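Beta chain (Acipenser persicus, PDB 6IYH) probably binds oxygen reversibly at its haem iron, as the beta subunit of a four-chain haemoglobin. Local coordinates at residues D100-F105 and A139-Y144; G23-V28 and S110-A115; R29-Y34 and A51-N56. One frame throughout, in Å; residues are numbered along the deposited sequence.

Overall arrangement
The three contacts tie together helices of one globin fold. Contacts 1 and 2 share helix 100-117, and their centres lie about 17 Å apart on opposite sides of the chain's centre. Contacts 2 and 3 share helix 19-33, with centres about 11 Å apart. They touch at several points, among them Val28 CG1 on Ile53 CG2 at 3.9 Å. Contacts 1 and 3, centres about 20 Å apart, touch through the stacked rings of His104 and Tyr34. Contact 1 holds four residues of the haem pocket. In contacts 2 and 3 the side chains of Ala26 and Leu31 are about 9 Å and 7 Å from the haem. Phe105 touches the haem in contact 1, and its CZ lies 3.8 Å from Ala26 CB of contact 2.

Contact 1 (D100-F105 and A139-Y144); sequences DNFQHF and ALSKEY. With HEM (protoporphyrin IX containing Fe), chain D.
Phe102 meets Leu140, Ser141 and Tyr144 through its ring. Leu140 CB makes a CH-pi contact over one face, 3.8 Å from the ring centroid and 13° off the normal. Tyr144 CE2 comes to the edge of the same ring, in its plane, 3.8 Å from Phe102 CE2. The two aromatic side chains reach in from opposite directions. The torsion of Phe102, with CG anti to the carbonyl carbon (chi1 -58°), sends its ring from helix 100-117 toward the end of helix 123-142.

These are the G and H helices of the globin fold. Both border the haem. Leu140 CD1 reaches a vinyl group of the haem, 3.4 Å from CAB. Phe102 CD1 lies 3.7 Å from the methine carbon CHC, which sits at the ring edge. Phe105 CD2 touches the other carbon of that vinyl group, CBB, at 3.7 Å.

Polar groups make no hydrogen bond across the contact. Ser141 OG sits at the edge of the Phe102 ring but bonds to Ile137 O in its own helix. Tyr144 OH, 3.5 Å from Phe102 CZ, bonds to Val97 O, a bond known for the penultimate tyrosine of other haemoglobins. Asn101 ND2 bonds to an acidic side chain of a neighbouring subunit.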
loop_
_atom_site.group_PDB
_atom_site.type_symbol
_atom_site.label_atom_id
_atom_site.label_comp_id
_atom_site.label_asym_id
_atom_site.label_seq_id
_atom_site.Cartn_x
_atom_site.Cartn_y
_atom_site.Cartn_z
ATOM N N ASP B 100 -3.016 -5.388 4.630
ATOM C CA ASP B 100 -3.652 -4.583 3.586
ATOM C C ASP B 100 -5.093 -4.928 3.383
ATOM O O ASP B 100 -5.880 -4.089 3.038
ATOM C CB ASP B 100 -2.940 -4.790 2.239
ATOM C CG ASP B 100 -1.617 -4.072 2.164
ATOM O OD1 ASP B 100 -1.219 -3.387 3.113
ATOM O OD2 ASP B 100 -1.010 -4.148 1.113
ATOM N N ASN B 101 -5.477 -6.162 3.687
ATOM C CA ASN B 101 -6.850 -6.542 3.570
ATOM C C ASN B 101 -7.784 -5.864 4.598
ATOM O O ASN B 101 -8.971 -5.707 4.267
ATOM C CB ASN B 101 -6.978 -8.012 3.672
ATOM C CG ASN B 101 -6.228 -8.713 2.567
ATOM O OD1 ASN B 101 -6.557 -8.509 1.416
ATOM N ND2 ASN B 101 -5.277 -9.552 2.921
ATOM N N PHE B 102 -7.300 -5.455 5.772
ATOM C CA PHE B 102 -8.139 -4.654 6.679
ATOM C C PHE B 102 -8.561 -3.330 6.016
ATOM O O PHE B 102 -9.695 -2.866 6.224
ATOM C CB PHE B 102 -7.398 -4.370 8.001
ATOM C CG PHE B 102 -6.962 -5.631 8.734
ATOM C CD1 PHE B 102 -7.833 -6.737 8.886
ATOM C CD2 PHE B 102 -5.730 -5.695 9.298
ATOM C CE1 PHE B 102 -7.402 -7.890 9.567
ATOM C CE2 PHE B 102 -5.310 -6.853 9.982
ATOM C CZ PHE B 102 -6.122 -7.919 10.103
ATOM N N GLN B 103 -7.669 -2.729 5.203
ATOM C CA GLN B 103 -7.956 -1.505 4.483
ATOM C C GLN B 103 -8.962 -1.747 3.423
ATOM O O GLN B 103 -9.884 -0.924 3.230
ATOM C CB GLN B 103 -6.732 -0.862 3.895
ATOM C CG GLN B 103 -5.744 -0.573 5.015
ATOM C CD GLN B 103 -4.588 0.351 4.682
ATOM O OE1 GLN B 103 -3.548 0.371 5.408
ATOM N NE2 GLN B 103 -4.771 1.192 3.661
ATOM N N HIS B 104 -8.827 -2.872 2.725
ATOM C CA HIS B 104 -9.806 -3.256 1.748
ATOM C C HIS B 104 -11.195 -3.405 2.392
ATOM O O HIS B 104 -12.212 -2.926 1.862
ATOM C CB HIS B 104 -9.453 -4.552 0.992
ATOM C CG HIS B 104 -8.192 -4.435 0.201
ATOM N ND1 HIS B 104 -7.775 -3.245 -0.383
ATOM C CD2 HIS B 104 -7.236 -5.341 -0.091
ATOM C CE1 HIS B 104 -6.639 -3.452 -1.019
ATOM N NE2 HIS B 104 -6.317 -4.719 -0.894
ATOM N N PHE B 105 -11.256 -4.112 3.531
ATOM C CA PHE B 105 -12.524 -4.274 4.189
ATOM C C PHE B 105 -13.115 -2.910 4.661
ATOM O O PHE B 105 -14.302 -2.678 4.507
ATOM C CB PHE B 105 -12.470 -5.231 5.379
ATOM C CG PHE B 105 -13.811 -5.423 5.998
ATOM C CD1 PHE B 105 -14.732 -6.263 5.432
ATOM C CD2 PHE B 105 -14.245 -4.595 7.037
ATOM C CE1 PHE B 105 -15.959 -6.475 6.002
ATOM C CE2 PHE B 105 -15.504 -4.733 7.583
ATOM C CZ PHE B 105 -16.378 -5.659 7.086
ATOM N N ALA B 139 -5.671 -0.829 15.032
ATOM C CA ALA B 139 -5.787 -1.800 16.138
ATOM C C ALA B 139 -5.617 -3.262 15.691
ATOM O O ALA B 139 -4.984 -4.092 16.408
ATOM C CB ALA B 139 -7.089 -1.626 16.852
ATOM N N LEU B 140 -6.190 -3.612 14.513
ATOM C CA LEU B 140 -6.060 -4.955 14.002
ATOM C C LEU B 140 -4.667 -5.278 13.496
ATOM O O LEU B 140 -4.286 -6.423 13.584
ATOM C CB LEU B 140 -7.075 -5.218 12.865
ATOM C CG LEU B 140 -8.476 -5.351 13.419
ATOM C CD1 LEU B 140 -9.472 -5.378 12.281
ATOM C CD2 LEU B 140 -8.596 -6.650 14.220
ATOM N N SER B 141 -3.967 -4.277 12.978
ATOM C CA SER B 141 -2.565 -4.406 12.471
ATOM C C SER B 141 -1.505 -4.432 13.615
ATOM O O SER B 141 -0.358 -4.832 13.440
ATOM C CB SER B 141 -2.296 -3.272 11.506
ATOM O OG SER B 141 -3.273 -3.277 10.465
ATOM N N LYS B 142 -1.888 -4.077 14.837
ATOM C CA LYS B 142 -0.880 -3.744 15.863
ATOM C C LYS B 142 -0.080 -4.952 16.333
ATOM O O LYS B 142 1.165 -4.898 16.459
ATOM C CB LYS B 142 -1.536 -3.064 17.079
ATOM C CG LYS B 142 -0.485 -2.572 18.041
ATOM C CD LYS B 142 -1.082 -1.789 19.168
ATOM C CE LYS B 142 0.015 -0.972 19.829
ATOM N NZ LYS B 142 -0.379 -0.644 21.225
ATOM N N GLU B 143 -0.768 -6.060 16.590
ATOM C CA GLU B 143 -0.086 -7.275 17.133
ATOM C C GLU B 143 0.602 -8.063 15.983
ATOM O O GLU B 143 1.069 -9.210 16.184
ATOM C CB GLU B 143 -1.018 -8.145 17.955
ATOM C CG GLU B 143 -1.896 -7.334 18.922
ATOM C CD GLU B 143 -1.160 -6.609 20.035
ATOM O OE1 GLU B 143 -1.567 -5.459 20.371
ATOM O OE2 GLU B 143 -0.228 -7.210 20.604
ATOM N N TYR B 144 0.695 -7.431 14.790
ATOM C CA TYR B 144 1.621 -7.946 13.770
ATOM C C TYR B 144 3.042 -7.724 14.269
ATOM O O TYR B 144 3.920 -8.404 13.761
ATOM C CB TYR B 144 1.313 -7.464 12.320
ATOM C CG TYR B 144 0.059 -8.151 11.730
ATOM C CD1 TYR B 144 0.156 -9.040 10.705
ATOM C CD2 TYR B 144 -1.226 -7.929 12.278
ATOM C CE1 TYR B 144 -0.992 -9.681 10.159
ATOM C CE2 TYR B 144 -2.363 -8.557 11.746
ATOM C CZ TYR B 144 -2.234 -9.418 10.665
ATOM O OH TYR B 144 -3.366 -10.056 10.238
HETATM C CHA HEM D . -12.690 -14.029 12.238
HETATM C CHB HEM D . -13.337 -9.354 13.119
HETATM C CHC HEM D . -11.135 -8.342 8.910
HETATM C CHD HEM D . -10.370 -13.042 8.145
HETATM C C1A HEM D . -13.005 -12.823 12.820
HETATM C C2A HEM D . -13.779 -12.729 14.018
HETATM C C3A HEM D . -13.980 -11.445 14.254
HETATM C C4A HEM D . -13.372 -10.706 13.202
HETATM C CMA HEM D . -14.748 -10.845 15.433
HETATM C CAA HEM D . -14.271 -13.861 14.901
HETATM C CBA HEM D . -13.260 -14.087 16.023
HETATM C CGA HEM D . -13.650 -15.183 17.006
HETATM O O1A HEM D . -13.714 -16.382 16.665
HETATM O O2A HEM D . -13.897 -14.902 18.192
HETATM C C1B HEM D . -12.795 -8.648 12.025
HETATM C C2B HEM D . -12.786 -7.215 11.907
HETATM C C3B HEM D . -12.236 -6.955 10.686
HETATM C C4B HEM D . -11.785 -8.226 10.137
HETATM C CMB HEM D . -13.395 -6.144 12.829
HETATM C CAB HEM D . -11.975 -5.689 9.968
HETATM C CBB HEM D . -12.563 -4.522 10.286
HETATM C C1C HEM D . -10.775 -9.502 8.266
HETATM C C2C HEM D . -10.122 -9.649 6.984
HETATM C C3C HEM D . -9.896 -11.002 6.782
HETATM C C4C HEM D . -10.344 -11.693 7.993
HETATM C CMC HEM D . -9.972 -8.488 6.066
HETATM C CAC HEM D . -9.355 -11.734 5.609
HETATM C CBC HEM D . -9.147 -11.098 4.446
HETATM C C1D HEM D . -11.030 -13.679 9.211
HETATM C C2D HEM D . -11.133 -15.127 9.266
HETATM C C3D HEM D . -11.733 -15.437 10.424
HETATM C C4D HEM D . -12.026 -14.127 11.010
HETATM C CMD HEM D . -10.547 -16.117 8.256
HETATM C CAD HEM D . -12.116 -16.810 10.957
HETATM C CBD HEM D . -13.405 -17.179 10.164
HETATM C CGD HEM D . -14.060 -18.511 10.495
HETATM O O1D HEM D . -14.926 -18.603 11.384
HETATM O O2D HEM D . -13.791 -19.494 9.809
HETATM N NA HEM D . -12.778 -11.600 12.346
HETATM N NB HEM D . -12.117 -9.207 10.997
HETATM N NC HEM D . -10.838 -10.763 8.841
HETATM N ND HEM D . -11.550 -13.037 10.286
HETATM FE FE HEM D . -11.793 -11.191 10.648
HETATM O O HOH W 1 -13.519 -11.222 9.485
#

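Contact 2 (G23-V28 and S110-A115)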
loop_
_atom_site.group_PDB
_atom_site.type_symbol
_atom_site.label_atom_id
_atom_site.label_comp_id
_atom_site.label_asym_id
_atom_site.label_seq_id
_atom_site.Cartn_x
_atom_site.Cartn_y
_atom_site.Cartn_z
ATOM N N GLY B 23 -23.257 -5.800 7.426
ATOM C CA GLY B 23 -22.109 -6.705 7.606
ATOM C C GLY B 23 -22.058 -7.717 6.460
ATOM O O GLY B 23 -20.974 -7.911 5.888
ATOM N N ALA B 24 -23.182 -8.315 6.085
ATOM C CA ALA B 24 -23.212 -9.209 4.936
ATOM C C ALA B 24 -22.752 -8.464 3.668
ATOM O O ALA B 24 -21.932 -8.983 2.849
ATOM C CB ALA B 24 -24.595 -9.808 4.710
ATOM N N GLN B 25 -23.319 -7.285 3.432
ATOM C CA GLN B 25 -22.978 -6.489 2.200
ATOM C C GLN B 25 -21.498 -6.162 2.136
ATOM O O GLN B 25 -20.896 -6.277 1.039
ATOM C CB GLN B 25 -23.772 -5.243 2.052
ATOM C CG GLN B 25 -25.215 -5.542 1.810
ATOM C CD GLN B 25 -26.085 -4.309 1.743
ATOM O OE1 GLN B 25 -25.645 -3.229 1.277
ATOM N NE2 GLN B 25 -27.384 -4.504 2.035
ATOM N N ALA B 26 -20.907 -5.754 3.273
ATOM C CA ALA B 26 -19.539 -5.425 3.322
ATOM C C ALA B 26 -18.629 -6.642 3.057
ATOM O O ALA B 26 -17.649 -6.535 2.226
ATOM C CB ALA B 26 -19.153 -4.782 4.694
ATOM N N LEU B 27 -18.951 -7.783 3.671
ATOM C CA LEU B 27 -18.089 -8.952 3.420
ATOM C C LEU B 27 -18.273 -9.494 1.994
ATOM O O LEU B 27 -17.310 -9.997 1.403
ATOM C CB LEU B 27 -18.410 -10.040 4.433
ATOM C CG LEU B 27 -17.485 -11.238 4.378
ATOM C CD1 LEU B 27 -16.051 -10.885 4.508
ATOM C CD2 LEU B 27 -17.856 -12.234 5.508
ATOM N N VAL B 28 -19.502 -9.443 1.446
ATOM C CA VAL B 28 -19.731 -9.817 0.081
ATOM C C VAL B 28 -18.827 -9.029 -0.856
ATOM O O VAL B 28 -18.173 -9.599 -1.759
ATOM C CB VAL B 28 -21.199 -9.676 -0.351
ATOM C CG1 VAL B 28 -21.350 -9.892 -1.822
ATOM C CG2 VAL B 28 -22.016 -10.700 0.416
ATOM N N SER B 110 -17.157 1.503 4.282
ATOM C CA SER B 110 -17.540 2.898 3.966
ATOM C C SER B 110 -18.488 2.990 2.779
ATOM O O SER B 110 -19.476 3.723 2.793
ATOM C CB SER B 110 -16.305 3.769 3.750
ATOM O OG SER B 110 -16.640 5.103 3.584
ATOM N N ILE B 111 -18.161 2.263 1.711
ATOM C CA ILE B 111 -19.043 2.116 0.539
ATOM C C ILE B 111 -20.415 1.617 0.900
ATOM O O ILE B 111 -21.382 2.163 0.451
ATOM C CB ILE B 111 -18.344 1.291 -0.578
ATOM C CG1 ILE B 111 -17.208 2.089 -1.175
ATOM C CG2 ILE B 111 -19.253 0.807 -1.659
ATOM C CD1 ILE B 111 -16.157 1.364 -2.041
ATOM N N VAL B 112 -20.497 0.565 1.684
ATOM C CA VAL B 112 -21.781 0.065 2.105
ATOM C C VAL B 112 -22.567 1.146 2.944
ATOM O O VAL B 112 -23.802 1.231 2.790
ATOM C CB VAL B 112 -21.639 -1.256 2.848
ATOM C CG1 VAL B 112 -22.971 -1.669 3.496
ATOM C CG2 VAL B 112 -21.239 -2.326 1.906
ATOM N N LEU B 113 -21.886 1.851 3.837
ATOM C CA LEU B 113 -22.580 2.861 4.638
ATOM C C LEU B 113 -23.093 3.939 3.679
ATOM O O LEU B 113 -24.206 4.374 3.818
ATOM C CB LEU B 113 -21.688 3.516 5.669
ATOM C CG LEU B 113 -21.225 2.569 6.766
ATOM C CD1 LEU B 113 -20.259 3.254 7.675
ATOM C CD2 LEU B 113 -22.375 1.973 7.555
ATOM N N ALA B 114 -22.268 4.384 2.727
ATOM C CA ALA B 114 -22.759 5.350 1.659
ATOM C C ALA B 114 -23.998 4.853 0.943
ATOM O O ALA B 114 -25.015 5.579 0.772
ATOM C CB ALA B 114 -21.639 5.631 0.676
ATOM N N ALA B 115 -23.962 3.603 0.480
ATOM C CA ALA B 115 -25.103 2.997 -0.245
ATOM C C ALA B 115 -26.361 2.932 0.655
ATOM O O ALA B 115 -27.496 3.180 0.153
ATOM C CB ALA B 115 -24.724 1.625 -0.790
#
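No hydrogen bond joins Gln25 or Ala26 to Val112, and the shortest backbone bond within the two segments, Val28 N to Ala24 O at 2.8 Å, lies within helix 19-33. Val112 carries the contact with its two methyl groups. Both CG1 and CG2 rest on Gln25 CB, each 3.9 Å from it. CG1 goes on to the amide oxygen Gln25 OE1 at 3.8 Å. CG2 goes on to the backbone, 3.7 Å from Ala26 N, and lies 4.3 Å from Ala26 CB. The first torsion of Val112 puts CG1 anti to its own backbone N (chi1 171°). Gln25 runs out extended beyond CG and crosses Val112 at an angle.

The CA atoms of Ala26 and Val112 are 6.1 Å apart, a close approach of two helices. The small side chain of Ala26 is consistent with so close an approach of Val112 CG2 to the backbone. Helices 19-33 and 100-117 are the B and G helices of the globin fold. Val112 also touches Val22 and Arg29 of helix 19-33, while Ala115 packs on an apolar side chain of a neighbouring subunit. With no polar bond across it, the contact rests on van der Waals packing, with the polar, partly exposed Gln25 at its margin.

Contact 3 (R29-Y34 and A51-N56); sequences RLLVVY and AAIAGN
Ile53 projects from helix 50-55 toward Leu31 and Val32 near the end of helix 19-33. The nearest pair of CA atoms is Leu31 and Ile53, 7.3 Å apart. Beyond CB the Ile53 side chain divides. The short branch, CG2, lies alongside Leu31, 4.1 Å from both CB and CD1 of that residue. The long branch starts at CG1, which is anti to the carbonyl carbon (chi1 -69°), and continues extended to CD1 (chi2 162°). This stretch carries the tip into the angle between two neighbouring residues. There CD1 meets Val32 CG2 at 3.8 Å and Leu31 CB at 3.9 Å. It also comes to 3.9 Å from the backbone oxygen Leu31 O.

That oxygen is hydrogen-bonded to Gln38 NE2, and the side chain of Gln38 touches Ile53 as well. The methyl tip thus lies beside a polar atom that already has a partner. Leu31 crosses Ile53 at an angle and continues onto Phe41 and Thr37. All three residues of the contact are buried, and the contact across the two helices is purely van der Waals.

Three residues past Ile53, Asn56 caps the start of helix 57-75, with OD1 bonded to Val59 N, and Ala54 O accepts a bond from His60 NE2. Helices 19-33, 50-55 and 57-75 correspond to B, D and E of the globin fold. A short D helix is present in haemoglobin beta chains and in myoglobin; here it packs on the end of B through Ile53.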
loop_
_atom_site.group_PDB
_atom_site.type_symbol
_atom_site.label_atom_id
_atom_site.label_comp_id
_atom_site.label_asym_id
_atom_site.label_seq_id
_atom_site.Cartn_x
_atom_site.Cartn_y
_atom_site.Cartn_z
ATOM N N ARG B 29 -18.840 -7.718 -0.665
ATOM C CA ARG B 29 -17.992 -6.863 -1.443
ATOM C C ARG B 29 -16.548 -7.179 -1.281
ATOM O O ARG B 29 -15.842 -7.205 -2.298
ATOM C CB ARG B 29 -18.289 -5.370 -1.240
ATOM C CG ARG B 29 -19.683 -4.957 -1.816
ATOM C CD ARG B 29 -20.005 -3.524 -1.430
ATOM N NE ARG B 29 -21.385 -3.256 -1.804
ATOM C CZ ARG B 29 -21.745 -2.837 -3.019
ATOM N NH1 ARG B 29 -20.840 -2.530 -3.954
ATOM N NH2 ARG B 29 -23.021 -2.699 -3.291
ATOM N N LEU B 30 -16.072 -7.472 -0.054
ATOM C CA LEU B 30 -14.715 -7.818 0.125
ATOM C C LEU B 30 -14.364 -9.030 -0.759
ATOM O O LEU B 30 -13.356 -9.077 -1.473
ATOM C CB LEU B 30 -14.370 -8.113 1.585
ATOM C CG LEU B 30 -12.942 -8.533 1.808
ATOM C CD1 LEU B 30 -11.998 -7.379 1.671
ATOM C CD2 LEU B 30 -12.789 -9.228 3.127
ATOM N N LEU B 31 -15.194 -10.050 -0.660
ATOM C CA LEU B 31 -14.906 -11.332 -1.349
ATOM C C LEU B 31 -15.057 -11.266 -2.882
ATOM O O LEU B 31 -14.312 -11.999 -3.621
ATOM C CB LEU B 31 -15.808 -12.418 -0.763
ATOM C CG LEU B 31 -15.571 -12.748 0.705
ATOM C CD1 LEU B 31 -16.685 -13.702 1.139
ATOM C CD2 LEU B 31 -14.214 -13.397 0.876
ATOM N N VAL B 32 -15.937 -10.394 -3.366
ATOM C CA VAL B 32 -16.098 -10.206 -4.802
ATOM C C VAL B 32 -15.004 -9.261 -5.344
ATOM O O VAL B 32 -14.398 -9.578 -6.436
ATOM C CB VAL B 32 -17.513 -9.677 -5.170
ATOM C CG1 VAL B 32 -17.566 -9.233 -6.645
ATOM C CG2 VAL B 32 -18.544 -10.758 -4.829
ATOM N N VAL B 33 -14.766 -8.125 -4.697
ATOM C CA VAL B 33 -13.911 -7.137 -5.266
ATOM C C VAL B 33 -12.429 -7.524 -5.111
ATOM O O VAL B 33 -11.579 -7.150 -5.926
ATOM C CB VAL B 33 -14.213 -5.742 -4.657
ATOM C CG1 VAL B 33 -13.253 -4.645 -5.068
ATOM C CG2 VAL B 33 -15.660 -5.324 -4.935
ATOM N N TYR B 34 -12.097 -8.141 -3.968
ATOM C CA TYR B 34 -10.720 -8.581 -3.660
ATOM C C TYR B 34 -10.725 -10.079 -3.511
ATOM O O TYR B 34 -10.502 -10.601 -2.422
ATOM C CB TYR B 34 -10.333 -7.879 -2.376
ATOM C CG TYR B 34 -10.519 -6.391 -2.425
ATOM C CD1 TYR B 34 -9.573 -5.526 -3.043
ATOM C CD2 TYR B 34 -11.684 -5.804 -1.913
ATOM C CE1 TYR B 34 -9.784 -4.126 -3.057
ATOM C CE2 TYR B 34 -11.880 -4.447 -1.988
ATOM C CZ TYR B 34 -10.935 -3.606 -2.506
ATOM O OH TYR B 34 -11.222 -2.188 -2.555
ATOM N N ALA B 51 -22.504 -14.675 -7.319
ATOM C CA ALA B 51 -23.822 -15.106 -6.963
ATOM C C ALA B 51 -23.740 -16.070 -5.753
ATOM O O ALA B 51 -24.568 -15.941 -4.766
ATOM C CB ALA B 51 -24.476 -15.815 -8.172
ATOM N N ALA B 52 -22.753 -16.950 -5.815
ATOM C CA ALA B 52 -22.521 -17.923 -4.703
ATOM C C ALA B 52 -22.165 -17.219 -3.383
ATOM O O ALA B 52 -22.657 -17.547 -2.316
ATOM C CB ALA B 52 -21.437 -18.878 -5.081
ATOM N N ILE B 53 -21.318 -16.196 -3.486
ATOM C CA ILE B 53 -20.930 -15.392 -2.329
ATOM C C ILE B 53 -22.134 -14.698 -1.742
ATOM O O ILE B 53 -22.421 -14.785 -0.506
ATOM C CB ILE B 53 -19.846 -14.379 -2.717
ATOM C CG1 ILE B 53 -18.494 -15.084 -3.039
ATOM C CG2 ILE B 53 -19.676 -13.360 -1.622
ATOM C CD1 ILE B 53 -17.501 -14.249 -3.821
ATOM N N ALA B 54 -22.892 -13.994 -2.594
ATOM C CA ALA B 54 -24.010 -13.189 -2.109
ATOM C C ALA B 54 -25.094 -13.981 -1.482
ATOM O O ALA B 54 -25.747 -13.531 -0.593
ATOM C CB ALA B 54 -24.580 -12.361 -3.275
ATOM N N GLY B 55 -25.271 -15.215 -1.916
ATOM C CA GLY B 55 -26.301 -16.038 -1.264
ATOM C C GLY B 55 -25.850 -16.948 -0.182
ATOM O O GLY B 55 -26.655 -17.711 0.369
ATOM N N ASN B 56 -24.553 -16.956 0.118
ATOM C CA ASN B 56 -24.017 -17.874 1.087
ATOM C C ASN B 56 -24.354 -17.467 2.542
ATOM O O ASN B 56 -23.834 -16.502 3.092
ATOM C CB ASN B 56 -22.489 -17.958 0.857
ATOM C CG ASN B 56 -21.827 -19.008 1.684
ATOM O OD1 ASN B 56 -22.056 -19.125 2.850
ATOM N ND2 ASN B 56 -20.921 -19.740 1.084
#